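Local coordinates for hypothetical protein PHS013 (Pyrococcus horikoshii, PDB 1WMI) that probably acts as the RelE/ParE-family toxin of a type II toxin-antitoxin system, held in complex with a second protein chain, at residues D55-Y68 and W72-G86. Residues are numbered along the deposited sequence; the frame is centred on the assembly and turned at random.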
loop_
_atom_site.group_PDB
_atom_site.type_symbol
_atom_site.label_atom_id
_atom_site.label_comp_id
_atom_site.label_asym_id
_atom_site.label_seq_id
_atom_site.Cartn_x
_atom_site.Cartn_y
_atom_site.Cartn_z
ATOM N N ASP A 55 -17.000 3.645 2.379
ATOM C CA ASP A 55 -15.578 3.775 2.623
ATOM C C ASP A 55 -14.961 4.218 1.314
ATOM O O ASP A 55 -15.468 3.881 0.242
ATOM C CB ASP A 55 -14.974 2.429 3.022
ATOM C CG ASP A 55 -15.448 1.954 4.365
ATOM O OD1 ASP A 55 -15.168 0.789 4.710
ATOM O OD2 ASP A 55 -16.089 2.748 5.079
ATOM N N LEU A 56 -13.883 4.991 1.407
ATOM C CA LEU A 56 -13.157 5.439 0.228
ATOM C C LEU A 56 -11.897 4.588 0.242
ATOM O O LEU A 56 -11.368 4.274 1.307
ATOM C CB LEU A 56 -12.797 6.923 0.322
ATOM C CG LEU A 56 -13.917 7.945 0.132
ATOM C CD1 LEU A 56 -13.387 9.318 0.443
ATOM C CD2 LEU A 56 -14.441 7.896 -1.290
ATOM N N TYR A 57 -11.441 4.193 -0.938
ATOM C CA TYR A 57 -10.257 3.364 -1.061
ATOM C C TYR A 57 -9.400 3.836 -2.227
ATOM O O TYR A 57 -9.860 4.592 -3.082
ATOM C CB TYR A 57 -10.671 1.906 -1.306
ATOM C CG TYR A 57 -11.385 1.247 -0.144
ATOM C CD1 TYR A 57 -10.669 0.737 0.937
ATOM C CD2 TYR A 57 -12.779 1.144 -0.120
ATOM C CE1 TYR A 57 -11.315 0.141 2.004
ATOM C CE2 TYR A 57 -13.434 0.547 0.950
ATOM C CZ TYR A 57 -12.691 0.047 2.008
ATOM O OH TYR A 57 -13.314 -0.562 3.065
ATOM N N ARG A 58 -8.147 3.398 -2.238
ATOM C CA ARG A 58 -7.231 3.712 -3.323
ATOM C C ARG A 58 -6.597 2.406 -3.761
ATOM O O ARG A 58 -5.963 1.716 -2.959
ATOM C CB ARG A 58 -6.111 4.660 -2.892
ATOM C CG ARG A 58 -5.158 4.970 -4.051
ATOM C CD ARG A 58 -3.699 4.768 -3.675
ATOM N NE ARG A 58 -3.427 3.423 -3.179
ATOM C CZ ARG A 58 -2.297 3.073 -2.575
ATOM N NH1 ARG A 58 -2.123 1.828 -2.154
ATOM N NH2 ARG A 58 -1.343 3.970 -2.387
ATOM N N ALA A 59 -6.773 2.069 -5.032
ATOM C CA ALA A 59 -6.202 0.851 -5.576
ATOM C C ALA A 59 -5.101 1.225 -6.547
ATOM O O ALA A 59 -5.181 2.244 -7.236
ATOM C CB ALA A 59 -7.265 0.036 -6.287
ATOM N N ARG A 60 -4.067 0.396 -6.588
ATOM C CA ARG A 60 -2.947 0.627 -7.480
ATOM C C ARG A 60 -2.987 -0.420 -8.599
ATOM O O ARG A 60 -2.950 -1.632 -8.347
ATOM C CB ARG A 60 -1.632 0.557 -6.686
ATOM C CG ARG A 60 -0.402 1.014 -7.457
ATOM C CD ARG A 60 0.832 1.078 -6.565
ATOM N NE ARG A 60 0.773 2.183 -5.609
ATOM C CZ ARG A 60 0.799 3.472 -5.942
ATOM N NH1 ARG A 60 0.745 4.404 -4.999
ATOM N NH2 ARG A 60 0.882 3.836 -7.219
ATOM N N LEU A 61 -3.097 0.049 -9.838
ATOM C CA LEU A 61 -3.137 -0.858 -10.972
ATOM C C LEU A 61 -1.816 -0.858 -11.732
ATOM O O LEU A 61 -1.708 -1.436 -12.810
ATOM C CB LEU A 61 -4.292 -0.487 -11.908
ATOM C CG LEU A 61 -5.674 -1.047 -11.537
ATOM C CD1 LEU A 61 -6.125 -0.519 -10.182
ATOM C CD2 LEU A 61 -6.671 -0.671 -12.612
ATOM N N GLY A 62 -0.806 -0.216 -11.155
ATOM C CA GLY A 62 0.493 -0.154 -11.803
ATOM C C GLY A 62 0.860 1.266 -12.194
ATOM O O GLY A 62 1.262 2.067 -11.346
ATOM N N ASP A 63 0.706 1.584 -13.475
ATOM C CA ASP A 63 1.033 2.913 -13.977
ATOM C C ASP A 63 0.104 4.007 -13.466
ATOM O O ASP A 63 0.359 5.196 -13.675
ATOM C CB ASP A 63 1.035 2.921 -15.507
ATOM C CG ASP A 63 2.052 1.959 -16.094
ATOM O OD1 ASP A 63 2.121 1.835 -17.334
ATOM O OD2 ASP A 63 2.782 1.321 -15.320
ATOM N N TYR A 64 -0.971 3.614 -12.793
ATOM C CA TYR A 64 -1.911 4.593 -12.269
ATOM C C TYR A 64 -2.660 4.064 -11.054
ATOM O O TYR A 64 -2.550 2.890 -10.708
ATOM C CB TYR A 64 -2.896 5.019 -13.365
ATOM C CG TYR A 64 -3.795 3.912 -13.864
ATOM C CD1 TYR A 64 -5.095 3.766 -13.374
ATOM C CD2 TYR A 64 -3.345 3.003 -14.827
ATOM C CE1 TYR A 64 -5.930 2.737 -13.830
ATOM C CE2 TYR A 64 -4.169 1.972 -15.286
ATOM C CZ TYR A 64 -5.458 1.845 -14.784
ATOM O OH TYR A 64 -6.263 0.816 -15.226
ATOM N N ARG A 65 -3.406 4.949 -10.406
ATOM C CA ARG A 65 -4.179 4.596 -9.221
ATOM C C ARG A 65 -5.659 4.918 -9.407
ATOM O O ARG A 65 -6.015 5.889 -10.083
ATOM C CB ARG A 65 -3.650 5.363 -8.008
ATOM C CG ARG A 65 -2.236 4.985 -7.588
ATOM C CD ARG A 65 -1.691 5.981 -6.579
ATOM N NE ARG A 65 -1.457 7.282 -7.199
ATOM C CZ ARG A 65 -1.387 8.430 -6.533
ATOM N NH1 ARG A 65 -1.166 9.563 -7.190
ATOM N NH2 ARG A 65 -1.550 8.448 -5.218
ATOM N N VAL A 66 -6.523 4.096 -8.819
ATOM C CA VAL A 66 -7.951 4.338 -8.917
ATOM C C VAL A 66 -8.526 4.486 -7.517
ATOM O O VAL A 66 -8.198 3.705 -6.617
ATOM C CB VAL A 66 -8.691 3.182 -9.653
ATOM C CG1 VAL A 66 -8.051 2.915 -11.007
ATOM C CG2 VAL A 66 -8.670 1.931 -8.811
ATOM N N ILE A 67 -9.359 5.506 -7.330
ATOM C CA ILE A 67 -10.012 5.745 -6.048
ATOM C C ILE A 67 -11.493 5.413 -6.195
ATOM O O ILE A 67 -12.144 5.838 -7.149
ATOM C CB ILE A 67 -9.856 7.210 -5.588
ATOM C CG1 ILE A 67 -8.373 7.547 -5.434
ATOM C CG2 ILE A 67 -10.555 7.410 -4.252
ATOM C CD1 ILE A 67 -8.111 8.905 -4.775
ATOM N N TYR A 68 -12.023 4.651 -5.247
ATOM C CA TYR A 68 -13.414 4.233 -5.313
ATOM C C TYR A 68 -14.071 4.158 -3.952
ATOM O O TYR A 68 -13.400 4.192 -2.923
ATOM C CB TYR A 68 -13.509 2.865 -6.003
ATOM C CG TYR A 68 -12.865 1.713 -5.252
ATOM C CD1 TYR A 68 -13.616 0.894 -4.416
ATOM C CD2 TYR A 68 -11.513 1.416 -5.421
ATOM C CE1 TYR A 68 -13.043 -0.200 -3.768
ATOM C CE2 TYR A 68 -10.929 0.327 -4.780
ATOM C CZ TYR A 68 -11.702 -0.479 -3.956
ATOM O OH TYR A 68 -11.138 -1.569 -3.335
ATOM N N TRP A 72 -21.540 -0.521 1.600
ATOM C CA TRP A 72 -21.843 -1.856 2.082
ATOM C C TRP A 72 -23.323 -2.166 2.176
ATOM O O TRP A 72 -23.732 -3.291 1.913
ATOM C CB TRP A 72 -21.182 -2.082 3.441
ATOM C CG TRP A 72 -19.702 -1.858 3.408
ATOM C CD1 TRP A 72 -19.044 -0.707 3.725
ATOM C CD2 TRP A 72 -18.696 -2.802 3.013
ATOM N NE1 TRP A 72 -17.690 -0.873 3.559
ATOM C CE2 TRP A 72 -17.446 -2.148 3.123
ATOM C CE3 TRP A 72 -18.725 -4.133 2.578
ATOM C CZ2 TRP A 72 -16.233 -2.783 2.813
ATOM C CZ3 TRP A 72 -17.523 -4.765 2.270
ATOM C CH2 TRP A 72 -16.291 -4.088 2.390
ATOM N N LYS A 73 -24.124 -1.169 2.539
ATOM C CA LYS A 73 -25.567 -1.349 2.683
ATOM C C LYS A 73 -26.230 -1.734 1.368
ATOM O O LYS A 73 -26.989 -2.700 1.302
ATOM C CB LYS A 73 -26.204 -0.063 3.216
ATOM C CG LYS A 73 -27.624 -0.236 3.748
ATOM C CD LYS A 73 -28.658 0.520 2.917
ATOM C CE LYS A 73 -29.108 -0.256 1.691
ATOM N NZ LYS A 73 -30.029 -1.382 1.992
ATOM N N ASP A 74 -25.935 -0.975 0.319
ATOM C CA ASP A 74 -26.510 -1.226 -1.001
ATOM C C ASP A 74 -25.647 -2.147 -1.860
ATOM O O ASP A 74 -26.086 -2.604 -2.914
ATOM C CB ASP A 74 -26.696 0.096 -1.746
ATOM C CG ASP A 74 -27.586 1.069 -1.007
ATOM O OD1 ASP A 74 -27.200 2.249 -0.885
ATOM O OD2 ASP A 74 -28.681 0.667 -0.568
ATOM N N LYS A 75 -24.425 -2.410 -1.407
ATOM C CA LYS A 75 -23.486 -3.251 -2.149
ATOM C C LYS A 75 -23.152 -2.580 -3.484
ATOM O O LYS A 75 -23.230 -3.186 -4.543
ATOM C CB LYS A 75 -24.075 -4.648 -2.384
ATOM C CG LYS A 75 -24.309 -5.439 -1.099
ATOM C CD LYS A 75 -24.461 -6.934 -1.359
ATOM C CE LYS A 75 -25.747 -7.271 -2.102
ATOM N NZ LYS A 75 -25.884 -8.749 -2.278
ATOM N N VAL A 76 -22.789 -1.305 -3.419
ATOM C CA VAL A 76 -22.447 -0.549 -4.612
ATOM C C VAL A 76 -21.029 -0.017 -4.512
ATOM O O VAL A 76 -20.668 0.635 -3.528
ATOM C CB VAL A 76 -23.414 0.639 -4.812
ATOM C CG1 VAL A 76 -22.912 1.553 -5.906
ATOM C CG2 VAL A 76 -24.782 0.123 -5.168
ATOM N N ILE A 77 -20.229 -0.322 -5.528
ATOM C CA ILE A 77 -18.845 0.126 -5.597
ATOM C C ILE A 77 -18.784 1.159 -6.710
ATOM O O ILE A 77 -19.226 0.907 -7.831
ATOM C CB ILE A 77 -17.889 -1.042 -5.927
ATOM C CG1 ILE A 77 -17.932 -2.073 -4.793
ATOM C CG2 ILE A 77 -16.470 -0.520 -6.129
ATOM C CD1 ILE A 77 -16.924 -3.186 -4.938
ATOM N N LYS A 78 -18.253 2.334 -6.407
ATOM C CA LYS A 78 -18.189 3.369 -7.421
ATOM C C LYS A 78 -16.757 3.753 -7.657
ATOM O O LYS A 78 -16.018 4.005 -6.709
ATOM C CB LYS A 78 -18.975 4.611 -6.988
ATOM C CG LYS A 78 -20.452 4.371 -6.720
ATOM C CD LYS A 78 -21.159 5.667 -6.347
ATOM C CE LYS A 78 -22.574 5.410 -5.882
ATOM N NZ LYS A 78 -23.264 6.686 -5.568
ATOM N N ILE A 79 -16.369 3.768 -8.929
ATOM C CA ILE A 79 -15.026 4.163 -9.312
ATOM C C ILE A 79 -15.124 5.681 -9.410
ATOM O O ILE A 79 -15.737 6.210 -10.332
ATOM C CB ILE A 79 -14.632 3.577 -10.691
ATOM C CG1 ILE A 79 -14.822 2.053 -10.692
ATOM C CG2 ILE A 79 -13.194 3.966 -11.036
ATOM C CD1 ILE A 79 -13.966 1.303 -9.701
ATOM N N LEU A 80 -14.543 6.376 -8.441
ATOM C CA LEU A 80 -14.589 7.830 -8.413
ATOM C C LEU A 80 -13.631 8.537 -9.370
ATOM O O LEU A 80 -14.060 9.384 -10.153
ATOM C CB LEU A 80 -14.368 8.334 -6.985
ATOM C CG LEU A 80 -15.514 8.067 -5.998
ATOM C CD1 LEU A 80 -16.857 8.392 -6.651
ATOM C CD2 LEU A 80 -15.501 6.626 -5.579
ATOM N N LYS A 81 -12.341 8.214 -9.310
ATOM C CA LYS A 81 -11.383 8.862 -10.202
ATOM C C LYS A 81 -10.055 8.129 -10.341
ATOM O O LYS A 81 -9.778 7.168 -9.624
ATOM C CB LYS A 81 -11.107 10.296 -9.740
ATOM C CG LYS A 81 -10.294 10.383 -8.463
ATOM C CD LYS A 81 -9.842 11.801 -8.187
ATOM C CE LYS A 81 -8.894 12.309 -9.262
ATOM N NZ LYS A 81 -8.391 13.677 -8.921
ATOM N N LEU A 82 -9.242 8.601 -11.285
ATOM C CA LEU A 82 -7.933 8.018 -11.557
ATOM C C LEU A 82 -6.858 9.007 -11.162
ATOM O O LEU A 82 -7.112 10.209 -11.094
ATOM C CB LEU A 82 -7.785 7.705 -13.043
ATOM C CG LEU A 82 -8.890 6.879 -13.697
ATOM C CD1 LEU A 82 -8.540 6.635 -15.158
ATOM C CD2 LEU A 82 -9.051 5.562 -12.951
ATOM N N LYS A 83 -5.660 8.492 -10.905
ATOM C CA LYS A 83 -4.516 9.315 -10.534
ATOM C C LYS A 83 -3.219 8.730 -11.103
ATOM O O LYS A 83 -3.131 7.527 -11.377
ATOM C CB LYS A 83 -4.417 9.438 -9.010
ATOM C CG LYS A 83 -5.553 10.236 -8.379
ATOM C CD LYS A 83 -5.401 10.299 -6.865
ATOM C CE LYS A 83 -4.592 11.509 -6.400
ATOM N NZ LYS A 83 -5.421 12.746 -6.361
ATOM N N PRO A 84 -2.195 9.583 -11.295
ATOM C CA PRO A 84 -0.896 9.166 -11.832
ATOM C C PRO A 84 -0.241 8.095 -10.972
ATOM O O PRO A 84 -0.768 7.722 -9.928
ATOM C CB PRO A 84 -0.089 10.464 -11.830
ATOM C CG PRO A 84 -1.124 11.504 -12.018
ATOM C CD PRO A 84 -2.221 11.041 -11.090
ATOM N N ARG A 85 0.913 7.613 -11.423
ATOM C CA ARG A 85 1.688 6.591 -10.721
ATOM C C ARG A 85 1.803 7.007 -9.262
ATOM O O ARG A 85 1.766 6.176 -8.340
ATOM C CB ARG A 85 3.104 6.532 -11.299
ATOM C CG ARG A 85 3.709 5.147 -11.391
ATOM C CD ARG A 85 3.231 4.460 -12.649
ATOM N NE ARG A 85 4.258 4.357 -13.685
ATOM C CZ ARG A 85 4.722 3.202 -14.154
ATOM N NH1 ARG A 85 4.252 2.059 -13.676
ATOM N NH2 ARG A 85 5.650 3.188 -15.101
ATOM N N GLY A 86 1.922 8.320 -9.093
ATOM C CA GLY A 86 2.107 8.950 -7.802
ATOM C C GLY A 86 3.462 9.548 -8.079
ATOM O O GLY A 86 4.474 8.835 -8.054
#
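A classic beta bulge breaks the register here: Leu80 and Lys81 both face Ile67, whose carbonyl O takes Leu80 N at 2.8 Å and Lys81 N at 3.2 Å. Past the bulge the antiparallel pairing is regular, with Ile67 N bonded to Lys81 O and Arg65 exchanging two backbone bonds with Lys83. The guanidinium of Arg65 closes over this end of the hairpin. A bend at chi3 (-69°) swings NE onto Pro84 O, 2.8 Å away and in the plane of the group, while NH1 adds a weak bond to the same oxygen; Lys83 CB lies over one face and Gly86 CA over the other. Arg65 and Lys83 each form a salt bridge with an acidic side chain of the chain of another protein. Nearby, Arg60 NH2 reaches Arg85 O at 2.7 Å, although Arg85 is poorly ordered. On the other face of the sheet Val66 and Leu82 run side by side, CG1 to CD2 a tight 3.4 Å, and Ile77 CG2 meets Tyr68 CD1 at 3.6 Å. At the far end Asp55 OD1 receives a weak bond from Trp72 NE1, while its OD2 is held by Thr51 N. The hairpin of strands 65-71 and 76-83 lies inside the five-stranded sheet, between strands 54-60 and 4-8, with helix 20-33 packed on the Val66 and Ile79 face.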